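Local coordinates for TnpArep for protein (Escherichia coli, PDB 4ER8) that binds repetitive extragenic palindrome (REP) hairpins and, as a tyrosine transposase of the HUH type, cleaves and recombines the interspersed elements that contain them, at residues Trp14-Asn19 against Met60-Thr65; Asn19-Arg24 against Trp94-Trp99; Val54-His59 against His123-Gln128. All blocks are in the same frame, centred on the assembly; numbering follows the deposited sequence.

Contact 1 lies within the four-stranded antiparallel sheet of an RNA-recognition-motif-like fold, strand order 49-55, 59-65, 13-19, 99-102, and contacts 2 and 3 lie at strand ends and in the adjoining loops. Contact 1 joins the two inner strands; its centre lies about 13 Å from that of contact 2 and about 15 Å from that of contact 3, and contacts 2 and 3 are also about 15 Å apart. Along the chain the segments run 14-19, 19-24, 54-59, 60-65, 94-99 and 123-128, so every pair of contacts interleaves. N19 belongs to contacts 1 and 2. Contacts 1 and 3 both supply nickel ligands, whereas contact 2 grips the DNA.

Contact 1: Trp14-Asn19 against Met60-Thr65; sequences WFFTVN and MHCIWT. With NI (nickel (II) ion), chain C; nucleotides of chain B.
F16 and W64 cross at about a right angle on one face of an antiparallel strand pair. The edge of F16 is turned to the face of W64 in an edge-to-face stack with the planes at 56°; F16 CE1 lies 3.6 Å from W64 CE3, above the rim of the indole. F16 CG is anti to its own carbonyl carbon (chi1 -57°), which starts the ring on the side from which its CE1 edge meets W64. V18, M60 and C62 share this face. V18 and M60 run side by side, pointing the same way, with V18 CB 4.1 Å from M60 CE, and the sulfur of C62 sits at the edge of the F16 ring. W77 of helix 73-87 packs on this layer, stacking on W64 and meeting F16 edge to face.

F15, T17, H61 and I63 occupy the other face. The rings of F15 and H61 lie side by side, rim to rim, with F15 CZ 3.8 Å from H61 ND1, and neither covers the other. F15 CD1 touches I63 CG1 at 4.0 Å. T17 and H61 also point the same way, and OG1 of T17 lies in the imidazole plane, where it accepts the N-H of H61 ND1 at 2.7 Å. That hydroxyl is bonded as well to the carbonyl of A159.

Paired backbone bonds link W14 with W64, F16 with C62 and V18 with M60, which fixes the register. H61 is the second histidine of the HUH motif, and M60, between it and H59, turns into the hydrophobic layer. The chemistry divides the imidazole: ND1 is held by T17, itself fixed by A159, while NE2 binds nickel at 2.0 Å, so this second-shell hydroxyl probably sets the rotation of the ring at the metal.

Contact 2: Asn19-Arg24 against Trp94-Trp99; sequences NLRNRR and WQPRFW. With nucleotides of chain B.
The guanidinium of R21 lies between a proline and a DNA base. P96 CD sits 3.3 Å above one face of the R21 guanidinium, near its rim, and the base of DG5 of chain B lies over the opposite face with C5 at a like height. The arginine side chain bends at chi2 and chi3, and its NH1 is hydrogen-bonded to N92, which probably helps to hold the group; the exact place of R21 NH2 is doubtful, because it sits too close to the DG5 phosphate.

The backbones meet at a single bridge, L20 with W94, and Q95 N gives a hydrogen bond to N19 O at 2.7 Å. L20 places CD1 over the W94 six-membered ring, 3.9 Å from its centroid, in a CH-pi contact, while N19 O lies at the edge of the same indole, near its plane. W94 NE1 is bonded to K81 O. The Q95 chain is extended toward the DNA; its amide carbon CD comes 3.5 Å from C2 of DA3 of chain B, and NE2 donates to N3 of a guanine base.

Farther along 94-99, R97 holds the backbone of DC31 of chain B, with NE 2.8 Å from OP2 and the cytosine C6 over the centre of the guanidinium, and W99 stacks on a thymine. The two segments thus meet both bases and backbone, consistent with a part in recognising the REP hairpin.

N19-R24 leaves the end of strand 13-19 toward helix 27-30, whose L27 and L28 touch L20. W94-W99 comes after helix 73-87, to which K81 ties it, and runs into strand 99-102, the sheet neighbour of 13-19.

Contact 3: Val54-His59 against His123-Gln128; sequences VVLPEH and HGWVKQ. With NI (nickel (II) ion), chain C.
The HUH metal site joins H59 and H123 across this contact, between the turn that links strands 49-55 and 59-65 and the residues that follow helix 106-122. The two imidazoles reach tip to tip, each binding nickel through NE2, at 2.1 Å for H59 and 2.0 Å for H123. The edge of H59 faces the ring of H123 in an offset edge-to-face pair, with planes at 84°. H61, N119 and E161 complete the site.

Farther from the metal, W125 lies against the turn. P57 CG sits over its six-membered ring, 3.6 Å from the centroid, as a CH-pi contact, and L56 CD2 touches W125 CD1 at 3.5 Å. An alanine in place of P57 would probably open a gap over the indole face, leaving W125 freer to turn. G124, with positive phi, ends the helix in a Schellman motif, so the chain bends between H123 and W125.

E58 acts from the second shell, in a salt bridge to R162 through OE2. Its OE1 accepts the H59 ND1 hydrogen on the syn side, 2.7 Å away and almost in the plane of the imidazole.

Contact 1: Trp14-Asn19 against Met60-Thr65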
loop_
_atom_site.group_PDB
_atom_site.type_symbol
_atom_site.label_atom_id
_atom_site.label_comp_id
_atom_site.label_asym_id
_atom_site.label_seq_id
_atom_site.Cartn_x
_atom_site.Cartn_y
_atom_site.Cartn_z
ATOM N N TRP A 14 6.151 -8.493 -2.415
ATOM C CA TRP A 14 6.634 -7.560 -1.421
ATOM C C TRP A 14 5.509 -6.734 -0.803
ATOM O O TRP A 14 4.401 -6.604 -1.368
ATOM C CB TRP A 14 7.597 -6.543 -2.038
ATOM C CG TRP A 14 8.867 -7.016 -2.692
ATOM C CD1 TRP A 14 10.130 -7.021 -2.131
ATOM C CD2 TRP A 14 9.034 -7.451 -4.041
ATOM N NE1 TRP A 14 11.051 -7.452 -3.060
ATOM C CE2 TRP A 14 10.398 -7.730 -4.229
ATOM C CE3 TRP A 14 8.160 -7.644 -5.098
ATOM C CZ2 TRP A 14 10.893 -8.214 -5.418
ATOM C CZ3 TRP A 14 8.632 -8.088 -6.263
ATOM C CH2 TRP A 14 9.998 -8.374 -6.434
ATOM N N PHE A 15 5.852 -6.136 0.342
ATOM C CA PHE A 15 4.984 -5.262 1.108
ATOM C C PHE A 15 5.628 -3.884 1.047
ATOM O O PHE A 15 6.869 -3.798 1.143
ATOM C CB PHE A 15 4.990 -5.715 2.555
ATOM C CG PHE A 15 4.297 -4.750 3.500
ATOM C CD1 PHE A 15 2.949 -4.792 3.673
ATOM C CD2 PHE A 15 5.019 -3.782 4.182
ATOM C CE1 PHE A 15 2.316 -3.889 4.530
ATOM C CE2 PHE A 15 4.410 -2.909 5.029
ATOM C CZ PHE A 15 3.059 -2.974 5.225
ATOM N N PHE A 16 4.813 -2.830 0.915
ATOM C CA PHE A 16 5.340 -1.483 0.751
ATOM C C PHE A 16 4.524 -0.509 1.565
ATOM O O PHE A 16 3.374 -0.776 1.865
ATOM C CB PHE A 16 5.291 -1.011 -0.704
ATOM C CG PHE A 16 5.996 -1.886 -1.688
ATOM C CD1 PHE A 16 5.289 -2.725 -2.501
ATOM C CD2 PHE A 16 7.335 -1.839 -1.838
ATOM C CE1 PHE A 16 5.907 -3.493 -3.485
ATOM C CE2 PHE A 16 7.990 -2.641 -2.820
ATOM C CZ PHE A 16 7.260 -3.461 -3.640
ATOM N N THR A 17 5.121 0.625 1.916
ATOM C CA THR A 17 4.467 1.660 2.712
ATOM C C THR A 17 4.933 2.923 2.035
ATOM O O THR A 17 6.163 3.167 1.880
ATOM C CB THR A 17 4.939 1.666 4.195
ATOM O OG1 THR A 17 4.429 0.511 4.891
ATOM C CG2 THR A 17 4.394 2.888 4.928
ATOM N N VAL A 18 3.969 3.712 1.560
ATOM C CA VAL A 18 4.281 4.988 0.931
ATOM C C VAL A 18 3.518 6.072 1.713
ATOM O O VAL A 18 2.288 5.990 1.937
ATOM C CB VAL A 18 3.883 4.972 -0.503
ATOM C CG1 VAL A 18 3.986 6.318 -1.073
ATOM C CG2 VAL A 18 4.720 3.949 -1.304
ATOM N N ASN A 19 4.267 7.063 2.178
ATOM C CA ASN A 19 3.706 8.106 2.995
ATOM C C ASN A 19 3.697 9.411 2.267
ATOM O O ASN A 19 4.614 9.745 1.515
ATOM C CB ASN A 19 4.514 8.303 4.264
ATOM C CG ASN A 19 4.423 7.129 5.217
ATOM O OD1 ASN A 19 5.435 6.524 5.537
ATOM N ND2 ASN A 19 3.222 6.814 5.692
ATOM N N MET A 60 -0.191 4.911 2.501
ATOM C CA MET A 60 -0.799 3.692 2.071
ATOM C C MET A 60 0.183 2.578 2.303
ATOM O O MET A 60 1.393 2.828 2.387
ATOM C CB MET A 60 -1.232 3.790 0.603
ATOM C CG MET A 60 -0.160 3.936 -0.457
ATOM S SD MET A 60 -0.840 4.676 -2.030
ATOM C CE MET A 60 0.634 4.860 -2.957
ATOM N N HIS A 61 -0.337 1.361 2.437
ATOM C CA HIS A 61 0.454 0.158 2.530
ATOM C C HIS A 61 -0.066 -0.795 1.500
ATOM O O HIS A 61 -1.278 -0.839 1.270
ATOM C CB HIS A 61 0.221 -0.498 3.865
ATOM C CG HIS A 61 0.514 0.373 5.032
ATOM N ND1 HIS A 61 1.796 0.594 5.494
ATOM C CD2 HIS A 61 -0.307 1.056 5.861
ATOM C CE1 HIS A 61 1.756 1.401 6.541
ATOM N NE2 HIS A 61 0.491 1.685 6.794
ATOM N N CYS A 62 0.798 -1.598 0.896
ATOM C CA CYS A 62 0.259 -2.587 -0.041
ATOM C C CYS A 62 1.175 -3.795 -0.298
ATOM O O CYS A 62 2.336 -3.800 0.091
ATOM C CB CYS A 62 -0.112 -1.892 -1.333
ATOM S SG CYS A 62 1.335 -1.332 -2.179
ATOM N N ILE A 63 0.631 -4.828 -0.933
ATOM C CA ILE A 63 1.410 -6.014 -1.353
ATOM C C ILE A 63 1.304 -6.315 -2.856
ATOM O O ILE A 63 0.186 -6.409 -3.384
ATOM C CB ILE A 63 0.976 -7.252 -0.603
ATOM C CG1 ILE A 63 1.147 -7.049 0.907
ATOM C CG2 ILE A 63 1.810 -8.412 -1.047
ATOM C CD1 ILE A 63 0.385 -8.077 1.790
ATOM N N TRP A 64 2.449 -6.453 -3.525
ATOM C CA TRP A 64 2.477 -6.764 -4.976
ATOM C C TRP A 64 3.200 -8.052 -5.269
ATOM O O TRP A 64 4.083 -8.479 -4.523
ATOM C CB TRP A 64 3.249 -5.734 -5.812
ATOM C CG TRP A 64 2.804 -4.338 -5.752
ATOM C CD1 TRP A 64 1.632 -3.876 -5.268
ATOM C CD2 TRP A 64 3.517 -3.202 -6.261
ATOM N NE1 TRP A 64 1.590 -2.502 -5.384
ATOM C CE2 TRP A 64 2.728 -2.071 -6.012
ATOM C CE3 TRP A 64 4.750 -3.038 -6.892
ATOM C CZ2 TRP A 64 3.142 -0.765 -6.356
ATOM C CZ3 TRP A 64 5.171 -1.732 -7.237
ATOM C CH2 TRP A 64 4.366 -0.621 -6.963
ATOM N N THR A 65 2.866 -8.644 -6.396
ATOM C CA THR A 65 3.589 -9.810 -6.874
ATOM C C THR A 65 3.861 -9.499 -8.320
ATOM O O THR A 65 2.939 -9.181 -9.081
ATOM C CB THR A 65 2.734 -11.079 -6.806
ATOM O OG1 THR A 65 2.517 -11.428 -5.434
ATOM C CG2 THR A 65 3.426 -12.247 -7.545
HETATM NI NI NI C . -0.319 2.670 8.334
ATOM P P DA B 3 17.834 2.094 7.112
ATOM O OP1 DA B 3 18.297 2.853 5.948
ATOM O OP2 DA B 3 18.859 1.912 8.146
ATOM O "O5'" DA B 3 16.494 2.561 7.844
ATOM C "C5'" DA B 3 15.285 2.765 7.147
ATOM C "C4'" DA B 3 15.361 4.096 6.383
ATOM O "O4'" DA B 3 14.157 4.289 5.609
ATOM C "C3'" DA B 3 15.534 5.358 7.190
ATOM O "O3'" DA B 3 16.177 6.250 6.371
ATOM C "C2'" DA B 3 14.089 5.789 7.403
ATOM C "C1'" DA B 3 13.483 5.440 6.038
ATOM N N9 DA B 3 12.075 5.041 5.941
ATOM C C8 DA B 3 11.322 4.325 6.831
ATOM N N7 DA B 3 10.095 4.114 6.420
ATOM C C5 DA B 3 10.034 4.742 5.184
ATOM C C6 DA B 3 8.997 4.891 4.229
ATOM N N6 DA B 3 7.731 4.394 4.344
ATOM N N1 DA B 3 9.326 5.551 3.103
ATOM C C2 DA B 3 10.553 6.030 2.970
ATOM N N3 DA B 3 11.581 5.971 3.803
ATOM C C4 DA B 3 11.251 5.296 4.885
#

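Contact 2: Asn19-Arg24 against Trp94-Trp99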
loop_
_atom_site.group_PDB
_atom_site.type_symbol
_atom_site.label_atom_id
_atom_site.label_comp_id
_atom_site.label_asym_id
_atom_site.label_seq_id
_atom_site.Cartn_x
_atom_site.Cartn_y
_atom_site.Cartn_z
ATOM N N ASN A 19 4.267 7.063 2.178
ATOM C CA ASN A 19 3.706 8.106 2.995
ATOM C C ASN A 19 3.697 9.411 2.267
ATOM O O ASN A 19 4.614 9.745 1.515
ATOM C CB ASN A 19 4.514 8.303 4.264
ATOM C CG ASN A 19 4.423 7.129 5.217
ATOM O OD1 ASN A 19 5.435 6.524 5.537
ATOM N ND2 ASN A 19 3.222 6.814 5.692
ATOM N N LEU A 20 2.633 10.159 2.516
ATOM C CA LEU A 20 2.561 11.547 2.146
ATOM C C LEU A 20 3.426 12.257 3.180
ATOM O O LEU A 20 3.441 11.857 4.384
ATOM C CB LEU A 20 1.122 12.009 2.243
ATOM C CG LEU A 20 0.559 12.628 0.982
ATOM C CD1 LEU A 20 1.064 11.917 -0.260
ATOM C CD2 LEU A 20 -0.926 12.574 1.062
ATOM N N ARG A 21 4.162 13.266 2.700
ATOM C CA ARG A 21 5.032 14.123 3.515
ATOM C C ARG A 21 4.303 14.802 4.697
ATOM O O ARG A 21 4.832 14.856 5.794
ATOM C CB ARG A 21 5.705 15.167 2.615
ATOM C CG ARG A 21 6.815 15.954 3.279
ATOM C CD ARG A 21 7.953 16.231 2.325
ATOM N NE ARG A 21 9.180 15.700 2.916
ATOM C CZ ARG A 21 10.269 15.416 2.217
ATOM N NH1 ARG A 21 10.310 15.622 0.909
ATOM N NH2 ARG A 21 11.314 14.902 2.819
ATOM N N ASN A 22 3.073 15.262 4.454
ATOM C CA ASN A 22 2.255 16.057 5.402
ATOM C C ASN A 22 1.232 15.221 6.232
ATOM O O ASN A 22 0.264 14.658 5.700
ATOM C CB ASN A 22 1.601 17.215 4.599
ATOM C CG ASN A 22 0.537 18.003 5.379
ATOM O OD1 ASN A 22 0.488 18.034 6.617
ATOM N ND2 ASN A 22 -0.328 18.662 4.616
ATOM N N ARG A 23 1.473 15.165 7.545
ATOM C CA ARG A 23 0.684 14.373 8.485
ATOM C C ARG A 23 -0.793 14.703 8.460
ATOM O O ARG A 23 -1.590 13.798 8.645
ATOM C CB ARG A 23 1.150 14.573 9.940
ATOM C CG ARG A 23 2.623 14.577 10.155
ATOM C CD ARG A 23 2.977 14.471 11.650
ATOM N NE ARG A 23 2.622 13.163 12.201
ATOM C CZ ARG A 23 3.328 12.481 13.114
ATOM N NH1 ARG A 23 4.479 12.962 13.598
ATOM N NH2 ARG A 23 2.877 11.298 13.545
ATOM N N ARG A 24 -1.155 15.982 8.309
ATOM C CA ARG A 24 -2.571 16.406 8.360
ATOM C C ARG A 24 -3.248 16.351 6.981
ATOM O O ARG A 24 -4.398 16.778 6.844
ATOM C CB ARG A 24 -2.755 17.834 8.969
ATOM C CG ARG A 24 -2.217 18.062 10.377
ATOM C CD ARG A 24 -2.948 17.208 11.393
ATOM N NE ARG A 24 -2.060 16.640 12.422
ATOM C CZ ARG A 24 -2.357 15.570 13.180
ATOM N NH1 ARG A 24 -3.526 14.937 13.040
ATOM N NH2 ARG A 24 -1.485 15.115 14.083
ATOM N N TRP A 94 5.158 13.632 -1.640
ATOM C CA TRP A 94 5.566 12.296 -1.189
ATOM C C TRP A 94 6.695 12.269 -0.184
ATOM O O TRP A 94 7.675 12.961 -0.367
ATOM C CB TRP A 94 6.031 11.491 -2.408
ATOM C CG TRP A 94 4.893 11.245 -3.370
ATOM C CD1 TRP A 94 4.754 11.744 -4.645
ATOM C CD2 TRP A 94 3.705 10.480 -3.108
ATOM N NE1 TRP A 94 3.551 11.326 -5.188
ATOM C CE2 TRP A 94 2.897 10.545 -4.269
ATOM C CE3 TRP A 94 3.254 9.739 -2.008
ATOM C CZ2 TRP A 94 1.665 9.892 -4.364
ATOM C CZ3 TRP A 94 2.026 9.082 -2.097
ATOM C CH2 TRP A 94 1.243 9.169 -3.267
ATOM N N GLN A 95 6.613 11.434 0.846
ATOM C CA GLN A 95 7.869 11.026 1.480
ATOM C C GLN A 95 8.746 10.335 0.409
ATOM O O GLN A 95 8.298 9.448 -0.308
ATOM C CB GLN A 95 7.692 10.159 2.734
ATOM C CG GLN A 95 8.927 9.317 3.062
ATOM C CD GLN A 95 8.965 8.799 4.467
ATOM O OE1 GLN A 95 7.935 8.576 5.089
ATOM N NE2 GLN A 95 10.153 8.592 4.988
ATOM N N PRO A 96 9.978 10.811 0.240
ATOM C CA PRO A 96 10.846 10.228 -0.764
ATOM C C PRO A 96 10.953 8.713 -0.611
ATOM O O PRO A 96 10.816 8.166 0.495
ATOM C CB PRO A 96 12.208 10.887 -0.443
ATOM C CG PRO A 96 11.818 12.277 0.004
ATOM C CD PRO A 96 10.597 11.988 0.884
ATOM N N ARG A 97 11.233 8.063 -1.734
ATOM C CA ARG A 97 11.236 6.619 -1.852
ATOM C C ARG A 97 10.066 5.998 -1.072
ATOM O O ARG A 97 8.955 6.527 -1.123
ATOM C CB ARG A 97 12.606 6.084 -1.489
ATOM C CG ARG A 97 13.724 6.931 -2.105
ATOM C CD ARG A 97 15.100 6.446 -1.697
ATOM N NE ARG A 97 15.360 5.094 -2.176
ATOM C CZ ARG A 97 16.477 4.409 -1.969
ATOM N NH1 ARG A 97 17.479 4.962 -1.307
ATOM N NH2 ARG A 97 16.609 3.180 -2.459
ATOM N N PHE A 98 10.314 4.874 -0.390
ATOM C CA PHE A 98 9.260 4.045 0.206
ATOM C C PHE A 98 9.881 2.851 0.948
ATOM O O PHE A 98 11.028 2.464 0.673
ATOM C CB PHE A 98 8.316 3.514 -0.880
ATOM C CG PHE A 98 9.020 2.739 -1.952
ATOM C CD1 PHE A 98 9.206 1.354 -1.828
ATOM C CD2 PHE A 98 9.491 3.375 -3.116
ATOM C CE1 PHE A 98 9.880 0.620 -2.816
ATOM C CE2 PHE A 98 10.145 2.633 -4.123
ATOM C CZ PHE A 98 10.363 1.259 -3.954
ATOM N N TRP A 99 9.105 2.249 1.856
ATOM C CA TRP A 99 9.531 1.089 2.591
ATOM C C TRP A 99 9.193 -0.167 1.815
ATOM O O TRP A 99 8.092 -0.287 1.303
ATOM C CB TRP A 99 8.858 1.081 3.967
ATOM C CG TRP A 99 9.042 -0.210 4.741
ATOM C CD1 TRP A 99 8.188 -1.288 4.779
ATOM C CD2 TRP A 99 10.134 -0.536 5.590
ATOM N NE1 TRP A 99 8.693 -2.268 5.594
ATOM C CE2 TRP A 99 9.897 -1.841 6.093
ATOM C CE3 TRP A 99 11.300 0.145 5.977
ATOM C CZ2 TRP A 99 10.788 -2.479 6.973
ATOM C CZ3 TRP A 99 12.203 -0.502 6.835
ATOM C CH2 TRP A 99 11.936 -1.795 7.325
ATOM P P DG B 5 12.997 13.358 5.435
ATOM O OP1 DG B 5 13.218 14.227 6.626
ATOM O OP2 DG B 5 11.938 13.701 4.483
ATOM O "O5'" DG B 5 14.290 13.170 4.538
ATOM C "C5'" DG B 5 14.153 12.562 3.275
ATOM C "C4'" DG B 5 14.829 13.451 2.265
ATOM O "O4'" DG B 5 13.959 14.581 2.002
ATOM C "C3'" DG B 5 16.169 14.087 2.670
ATOM O "O3'" DG B 5 17.066 13.862 1.618
ATOM C "C2'" DG B 5 15.874 15.585 2.738
ATOM C "C1'" DG B 5 14.794 15.698 1.685
ATOM N N9 DG B 5 13.853 16.809 1.658
ATOM C C8 DG B 5 13.440 17.462 0.510
ATOM N N7 DG B 5 12.505 18.344 0.754
ATOM C C5 DG B 5 12.293 18.239 2.146
ATOM C C6 DG B 5 11.414 18.964 3.013
ATOM O O6 DG B 5 10.623 19.878 2.703
ATOM N N1 DG B 5 11.485 18.566 4.356
ATOM C C2 DG B 5 12.307 17.562 4.822
ATOM N N2 DG B 5 12.237 17.316 6.148
ATOM N N3 DG B 5 13.159 16.892 4.036
ATOM C C4 DG B 5 13.103 17.293 2.714
ATOM P P DA B 3 17.834 2.094 7.112
ATOM O OP1 DA B 3 18.297 2.853 5.948
ATOM O OP2 DA B 3 18.859 1.912 8.146
ATOM O "O5'" DA B 3 16.494 2.561 7.844
ATOM C "C5'" DA B 3 15.285 2.765 7.147
ATOM C "C4'" DA B 3 15.361 4.096 6.383
ATOM O "O4'" DA B 3 14.157 4.289 5.609
ATOM C "C3'" DA B 3 15.534 5.358 7.190
ATOM O "O3'" DA B 3 16.177 6.250 6.371
ATOM C "C2'" DA B 3 14.089 5.789 7.403
ATOM C "C1'" DA B 3 13.483 5.440 6.038
ATOM N N9 DA B 3 12.075 5.041 5.941
ATOM C C8 DA B 3 11.322 4.325 6.831
ATOM N N7 DA B 3 10.095 4.114 6.420
ATOM C C5 DA B 3 10.034 4.742 5.184
ATOM C C6 DA B 3 8.997 4.891 4.229
ATOM N N6 DA B 3 7.731 4.394 4.344
ATOM N N1 DA B 3 9.326 5.551 3.103
ATOM C C2 DA B 3 10.553 6.030 2.970
ATOM N N3 DA B 3 11.581 5.971 3.803
ATOM C C4 DA B 3 11.251 5.296 4.885
ATOM P P DC B 31 14.043 2.705 -5.144
ATOM O OP1 DC B 31 13.605 1.314 -5.093
ATOM O OP2 DC B 31 13.938 3.592 -3.999
ATOM O "O5'" DC B 31 15.557 2.684 -5.633
ATOM C "C5'" DC B 31 16.048 1.839 -6.705
ATOM C "C4'" DC B 31 17.577 1.906 -6.760
ATOM O "O4'" DC B 31 17.899 3.283 -7.095
ATOM C "C3'" DC B 31 18.312 1.604 -5.433
ATOM O "O3'" DC B 31 19.098 0.537 -5.735
ATOM C "C2'" DC B 31 19.205 2.801 -5.168
ATOM C "C1'" DC B 31 19.068 3.653 -6.421
ATOM N N1 DC B 31 18.810 5.042 -6.075
ATOM C C2 DC B 31 19.746 6.010 -6.398
ATOM O O2 DC B 31 20.760 5.595 -6.982
ATOM N N3 DC B 31 19.476 7.304 -6.056
ATOM C C4 DC B 31 18.340 7.662 -5.420
ATOM N N4 DC B 31 18.064 8.963 -5.083
ATOM C C5 DC B 31 17.397 6.660 -5.074
ATOM C C6 DC B 31 17.659 5.391 -5.416
#

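Contact 3: Val54-His59 against His123-Gln128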
loop_
_atom_site.group_PDB
_atom_site.type_symbol
_atom_site.label_atom_id
_atom_site.label_comp_id
_atom_site.label_asym_id
_atom_site.label_seq_id
_atom_site.Cartn_x
_atom_site.Cartn_y
_atom_site.Cartn_z
ATOM N N VAL A 54 -4.270 -0.867 1.150
ATOM C CA VAL A 54 -5.099 0.176 1.761
ATOM C C VAL A 54 -4.606 1.554 1.359
ATOM O O VAL A 54 -3.403 1.791 1.194
ATOM C CB VAL A 54 -4.996 0.281 3.276
ATOM C CG1 VAL A 54 -6.074 -0.448 3.949
ATOM C CG2 VAL A 54 -3.603 -0.072 3.767
ATOM N N VAL A 55 -5.542 2.482 1.297
ATOM C CA VAL A 55 -5.202 3.880 1.212
ATOM C C VAL A 55 -5.720 4.591 2.451
ATOM O O VAL A 55 -6.885 4.486 2.814
ATOM C CB VAL A 55 -5.879 4.501 0.033
ATOM C CG1 VAL A 55 -5.491 5.990 -0.052
ATOM C CG2 VAL A 55 -5.531 3.709 -1.231
ATOM N N LEU A 56 -4.852 5.339 3.091
ATOM C CA LEU A 56 -5.307 6.111 4.202
ATOM C C LEU A 56 -5.315 7.537 3.699
ATOM O O LEU A 56 -4.914 7.772 2.543
ATOM C CB LEU A 56 -4.451 5.848 5.443
ATOM C CG LEU A 56 -4.870 4.419 5.847
ATOM C CD1 LEU A 56 -3.803 3.375 5.532
ATOM C CD2 LEU A 56 -5.335 4.310 7.285
ATOM N N PRO A 57 -5.820 8.487 4.507
ATOM C CA PRO A 57 -5.851 9.836 3.961
ATOM C C PRO A 57 -4.463 10.318 3.623
ATOM O O PRO A 57 -4.295 11.000 2.615
ATOM C CB PRO A 57 -6.439 10.669 5.097
ATOM C CG PRO A 57 -7.115 9.657 6.012
ATOM C CD PRO A 57 -6.284 8.431 5.903
ATOM N N GLU A 58 -3.463 9.923 4.410
ATOM C CA GLU A 58 -2.090 10.432 4.205
ATOM C C GLU A 58 -0.952 9.423 3.988
ATOM O O GLU A 58 0.207 9.819 4.062
ATOM C CB GLU A 58 -1.688 11.380 5.347
ATOM C CG GLU A 58 -2.091 10.885 6.741
ATOM C CD GLU A 58 -1.600 9.491 7.033
ATOM O OE1 GLU A 58 -2.421 8.550 7.059
ATOM O OE2 GLU A 58 -0.390 9.322 7.236
ATOM N N HIS A 59 -1.253 8.153 3.724
ATOM C CA HIS A 59 -0.234 7.139 3.422
ATOM C C HIS A 59 -0.942 5.878 2.998
ATOM O O HIS A 59 -2.169 5.778 3.119
ATOM C CB HIS A 59 0.670 6.862 4.641
ATOM C CG HIS A 59 0.073 5.975 5.696
ATOM N ND1 HIS A 59 -0.972 6.366 6.509
ATOM C CD2 HIS A 59 0.435 4.737 6.125
ATOM C CE1 HIS A 59 -1.236 5.399 7.381
ATOM N NE2 HIS A 59 -0.408 4.392 7.154
ATOM N N HIS A 123 -4.953 3.095 13.015
ATOM C CA HIS A 123 -4.660 4.501 12.887
ATOM C C HIS A 123 -5.760 5.389 13.495
ATOM O O HIS A 123 -5.617 6.630 13.556
ATOM C CB HIS A 123 -4.387 4.862 11.433
ATOM C CG HIS A 123 -3.045 4.414 10.933
ATOM N ND1 HIS A 123 -1.856 4.865 11.471
ATOM C CD2 HIS A 123 -2.705 3.598 9.902
ATOM C CE1 HIS A 123 -0.841 4.335 10.803
ATOM N NE2 HIS A 123 -1.330 3.558 9.849
ATOM N N GLY A 124 -6.841 4.747 13.943
ATOM C CA GLY A 124 -7.908 5.426 14.674
ATOM C C GLY A 124 -9.017 5.965 13.795
ATOM O O GLY A 124 -9.921 6.639 14.279
ATOM N N TRP A 125 -8.954 5.686 12.500
ATOM C CA TRP A 125 -10.003 6.133 11.597
ATOM C C TRP A 125 -11.337 5.446 11.855
ATOM O O TRP A 125 -12.370 6.098 11.814
ATOM C CB TRP A 125 -9.591 5.971 10.127
ATOM C CG TRP A 125 -8.363 6.773 9.793
ATOM C CD1 TRP A 125 -7.104 6.290 9.554
ATOM C CD2 TRP A 125 -8.260 8.209 9.710
ATOM N NE1 TRP A 125 -6.245 7.322 9.295
ATOM C CE2 TRP A 125 -6.919 8.510 9.385
ATOM C CE3 TRP A 125 -9.177 9.268 9.867
ATOM C CZ2 TRP A 125 -6.452 9.838 9.232
ATOM C CZ3 TRP A 125 -8.711 10.605 9.699
ATOM C CH2 TRP A 125 -7.360 10.864 9.385
ATOM N N VAL A 126 -11.320 4.137 12.105
ATOM C CA VAL A 126 -12.562 3.357 12.241
ATOM C C VAL A 126 -12.473 2.327 13.367
ATOM O O VAL A 126 -11.396 1.993 13.807
ATOM C CB VAL A 126 -12.974 2.665 10.910
ATOM C CG1 VAL A 126 -13.239 3.699 9.802
ATOM C CG2 VAL A 126 -11.925 1.652 10.466
ATOM N N LYS A 127 -13.602 1.827 13.854
ATOM C CA LYS A 127 -13.524 0.834 14.930
ATOM C C LYS A 127 -13.616 -0.590 14.365
ATOM O O LYS A 127 -13.289 -1.554 15.053
ATOM C CB LYS A 127 -14.472 1.136 16.121
ATOM C CG LYS A 127 -15.706 2.028 15.806
ATOM C CD LYS A 127 -15.407 3.577 15.681
ATOM C CE LYS A 127 -16.386 4.346 14.685
ATOM N NZ LYS A 127 -16.292 3.920 13.215
ATOM N N GLN A 128 -14.007 -0.683 13.093
ATOM C CA GLN A 128 -14.236 -1.950 12.412
ATOM C C GLN A 128 -13.694 -1.949 10.985
ATOM O O GLN A 128 -13.994 -1.051 10.207
ATOM C CB GLN A 128 -15.718 -2.282 12.395
ATOM C CG GLN A 128 -16.215 -2.922 13.676
ATOM C CD GLN A 128 -15.988 -4.440 13.699
ATOM O OE1 GLN A 128 -15.677 -5.007 14.758
ATOM N NE2 GLN A 128 -16.142 -5.104 12.535
HETATM NI NI NI C . -0.319 2.670 8.334
#